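Local coordinates for protein serine protease inhibitor 4, isoform B (Drosophila melanogaster, PDB 4P0F) that probably inhibits serine and cysteine endopeptidases as a member of the serpin family, captured here in its cleaved form, at residues S314-K319 and T335-R340. Residues are numbered along the deposited sequence; the frame is centred on the assembly and turned at random.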
ATOM      1  N   SER A 314     -14.820   1.092 -13.067  1.00 17.09           N
ATOM      2  CA  SER A 314     -14.219   1.842 -14.173  1.00 16.69           C
ATOM      3  C   SER A 314     -12.771   2.246 -13.919  1.00 21.49           C
ATOM      4  O   SER A 314     -12.041   2.541 -14.860  1.00 24.92           O
ATOM      5  CB  SER A 314     -15.030   3.104 -14.461  1.00 21.97           C
ATOM      6  OG  SER A 314     -15.268   3.814 -13.260  1.00 26.18           O
ATOM      7  N   ALA A 315     -12.371   2.309 -12.652  1.00 17.24           N
ATOM      8  CA  ALA A 315     -10.990   2.648 -12.328  1.00 17.91           C
ATOM      9  C   ALA A 315     -10.622   2.231 -10.918  1.00 16.17           C
ATOM     10  O   ALA A 315     -11.450   2.265 -10.011  1.00 17.82           O
ATOM     11  CB  ALA A 315     -10.760   4.143 -12.501  1.00 20.33           C
ATOM     12  N   ILE A 316      -9.360   1.828 -10.740  1.00 16.99           N
ATOM     13  CA  ILE A 316      -8.783   1.653  -9.417  1.00 16.12           C
ATOM     14  C   ILE A 316      -7.492   2.450  -9.413  1.00 18.71           C
ATOM     15  O   ILE A 316      -6.582   2.127 -10.165  1.00 19.45           O
ATOM     16  CB  ILE A 316      -8.464   0.181  -9.065  1.00 16.99           C
ATOM     17  CG1 ILE A 316      -9.684  -0.714  -9.280  1.00 16.68           C
ATOM     18  CG2 ILE A 316      -7.956   0.094  -7.624  1.00 17.25           C
ATOM     19  CD1 ILE A 316      -9.428  -2.198  -8.984  1.00 21.14           C
ATOM     20  N   ILE A 317      -7.433   3.513  -8.616  1.00 16.15           N
ATOM     21  CA  ILE A 317      -6.273   4.401  -8.628  1.00 15.43           C
ATOM     22  C   ILE A 317      -5.570   4.329  -7.282  1.00 16.55           C
ATOM     23  O   ILE A 317      -6.204   4.409  -6.241  1.00 15.48           O
ATOM     24  CB  ILE A 317      -6.678   5.855  -8.936  1.00 18.25           C
ATOM     25  CG1 ILE A 317      -7.323   5.936 -10.322  1.00 21.37           C
ATOM     26  CG2 ILE A 317      -5.466   6.759  -8.881  1.00 22.01           C
ATOM     27  CD1 ILE A 317      -8.167   7.171 -10.544  1.00 23.48           C
ATOM     28  N   HIS A 318      -4.252   4.166  -7.314  1.00 14.82           N
ATOM     29  CA  HIS A 318      -3.468   4.108  -6.099  1.00 14.49           C
ATOM     30  C   HIS A 318      -2.351   5.111  -6.184  1.00 14.05           C
ATOM     31  O   HIS A 318      -1.670   5.205  -7.207  1.00 15.09           O
ATOM     32  CB  HIS A 318      -2.899   2.712  -5.881  1.00 15.93           C
ATOM     33  CG  HIS A 318      -2.197   2.543  -4.572  1.00 12.63           C
ATOM     34  ND1 HIS A 318      -2.868   2.444  -3.373  1.00 13.83           N
ATOM     35  CD2 HIS A 318      -0.880   2.439  -4.274  1.00 15.49           C
ATOM     36  CE1 HIS A 318      -1.996   2.276  -2.395  1.00 18.79           C
ATOM     37  NE2 HIS A 318      -0.782   2.275  -2.914  1.00 15.83           N
ATOM     38  N   LYS A 319      -2.173   5.857  -5.105  1.00 13.15           N
ATOM     39  CA  LYS A 319      -1.063   6.801  -5.002  1.00 14.28           C
ATOM     40  C   LYS A 319      -0.395   6.640  -3.659  1.00 18.30           C
ATOM     41  O   LYS A 319      -1.069   6.454  -2.654  1.00 16.96           O
ATOM     42  CB  LYS A 319      -1.547   8.237  -5.175  1.00 18.24           C
ATOM     43  CG  LYS A 319      -2.000   8.593  -6.571  1.00 31.05           C
ATOM     44  CD  LYS A 319      -1.985  10.119  -6.771  1.00 56.01           C
ATOM     45  CE  LYS A 319      -2.579  10.513  -8.125  1.00 64.98           C
ATOM     46  NZ  LYS A 319      -2.662  11.994  -8.384  1.00 48.13           N
ATOM     47  N   THR A 335      -6.222   4.581  -1.973  1.00 15.23           N
ATOM     48  CA  THR A 335      -6.758   3.800  -3.072  1.00 13.25           C
ATOM     49  C   THR A 335      -8.213   4.207  -3.301  1.00 12.91           C
ATOM     50  O   THR A 335      -8.997   4.246  -2.358  1.00 16.55           O
ATOM     51  CB  THR A 335      -6.694   2.287  -2.792  1.00 12.71           C
ATOM     52  OG1 THR A 335      -5.374   1.909  -2.377  1.00 15.14           O
ATOM     53  CG2 THR A 335      -7.072   1.495  -4.035  1.00 14.93           C
ATOM     54  N   GLY A 336      -8.539   4.550  -4.545  1.00 14.78           N
ATOM     55  CA  GLY A 336      -9.895   4.912  -4.916  1.00 13.81           C
ATOM     56  C   GLY A 336     -10.396   3.988  -6.007  1.00 14.26           C
ATOM     57  O   GLY A 336      -9.733   3.807  -7.025  1.00 18.17           O
ATOM     58  N   MET A 337     -11.578   3.414  -5.782  1.00 14.40           N
ATOM     59  CA  MET A 337     -12.223   2.539  -6.761  1.00 13.16           C
ATOM     60  C   MET A 337     -13.500   3.182  -7.243  1.00 15.45           C
ATOM     61  O   MET A 337     -14.412   3.385  -6.449  1.00 17.20           O
ATOM     62  CB  MET A 337     -12.554   1.178  -6.163  1.00 21.68           C
ATOM     63  CG  MET A 337     -11.353   0.272  -5.893  1.00 54.20           C
ATOM     64  SD  MET A 337     -11.824  -1.413  -5.412  1.00 39.50           S
ATOM     65  CE  MET A 337     -13.291  -1.607  -6.439  1.00 14.10           C
ATOM     66  N   ALA A 338     -13.563   3.500  -8.530  1.00 16.25           N
ATOM     67  CA  ALA A 338     -14.764   4.103  -9.111  1.00 15.55           C
ATOM     68  C   ALA A 338     -15.667   3.021  -9.664  1.00 17.33           C
ATOM     69  O   ALA A 338     -15.219   2.186 -10.433  1.00 16.81           O
ATOM     70  CB  ALA A 338     -14.391   5.085 -10.194  1.00 19.01           C
ATOM     71  N   VAL A 339     -16.944   3.064  -9.279  1.00 15.44           N
ATOM     72  CA  VAL A 339     -17.948   2.097  -9.721  1.00 14.60           C
ATOM     73  C   VAL A 339     -19.015   2.859 -10.487  1.00 15.13           C
ATOM     74  O   VAL A 339     -19.525   3.866  -9.998  1.00 17.47           O
ATOM     75  CB  VAL A 339     -18.571   1.344  -8.534  1.00 16.35           C
ATOM     76  CG1 VAL A 339     -19.660   0.381  -8.996  1.00 20.82           C
ATOM     77  CG2 VAL A 339     -17.493   0.581  -7.764  1.00 15.49           C
ATOM     78  N   ARG A 340     -19.316   2.392 -11.696  1.00 15.31           N
ATOM     79  CA  ARG A 340     -20.249   3.070 -12.589  1.00 16.44           C
ATOM     80  C   ARG A 340     -21.365   2.142 -13.027  1.00 18.32           C
ATOM     81  O   ARG A 340     -21.235   0.933 -12.970  1.00 17.47           O
ATOM     82  CB  ARG A 340     -19.517   3.594 -13.826  1.00 19.09           C
ATOM     83  CG  ARG A 340     -18.773   2.500 -14.584  1.00 21.67           C
ATOM     84  CD  ARG A 340     -18.459   2.893 -16.006  1.00 23.44           C
ATOM     85  NE  ARG A 340     -19.688   3.017 -16.781  1.00 23.77           N
ATOM     86  CZ  ARG A 340     -19.777   3.606 -17.966  1.00 31.90           C
ATOM     87  NH1 ARG A 340     -18.705   4.137 -18.536  1.00 41.01           N
ATOM     88  NH2 ARG A 340     -20.954   3.669 -18.574  1.00 28.22           N
TER
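His318 and Thr335 face each other at a non-hydrogen-bonded position of two antiparallel strands, joined by a side-chain hydrogen bond of 2.7 Å between His318 ND1 and Thr335 OG1. The hydroxyl sits at the ring edge near its plane. His318 NE2 bonds to the backbone N of Ser37, and Thr335 OG1 also to Ser40 OG, so ring and hydroxyl are each gripped twice. An alanine in place of His318 would probably leave Ser37 N and Thr335 OG1 each short of a partner and open a gap against Ile41 of helix 38-49.

Thr335 can be followed outward: CB lies 3.9 Å from His318 ND1, where it divides; OG1, beside the backbone N, takes the histidine, while CG2, anti to that N, lies 3.8 Å from Ile317 O and 4.0 Å from Ile316 CG2. That same Ile316 methyl touches Met337 CG at 3.8 Å, the two side chains lying side by side and pointing the same way. On the other face, Ala315 and Ala338 bring their CB atoms to 4.4 Å. Between the strands, Ile317 N bonds to Gly336 O at 2.8 Å, with Gly336 N returning a bond to Ile317 O; Ala338 N reaches Ala315 O, and Ser314 N reaches Ala338 O. At the Ser314 end of the contact Ser314 CB rests 3.8 Å from Arg340 CD, and the Arg340 guanidinium forms a salt bridge with Glu160 through NH2. Strand 328-341, the reactive-centre loop of the cleaved serpin, is inserted as an added strand of the large central sheet, antiparallel between strands 311-324 and 161-174.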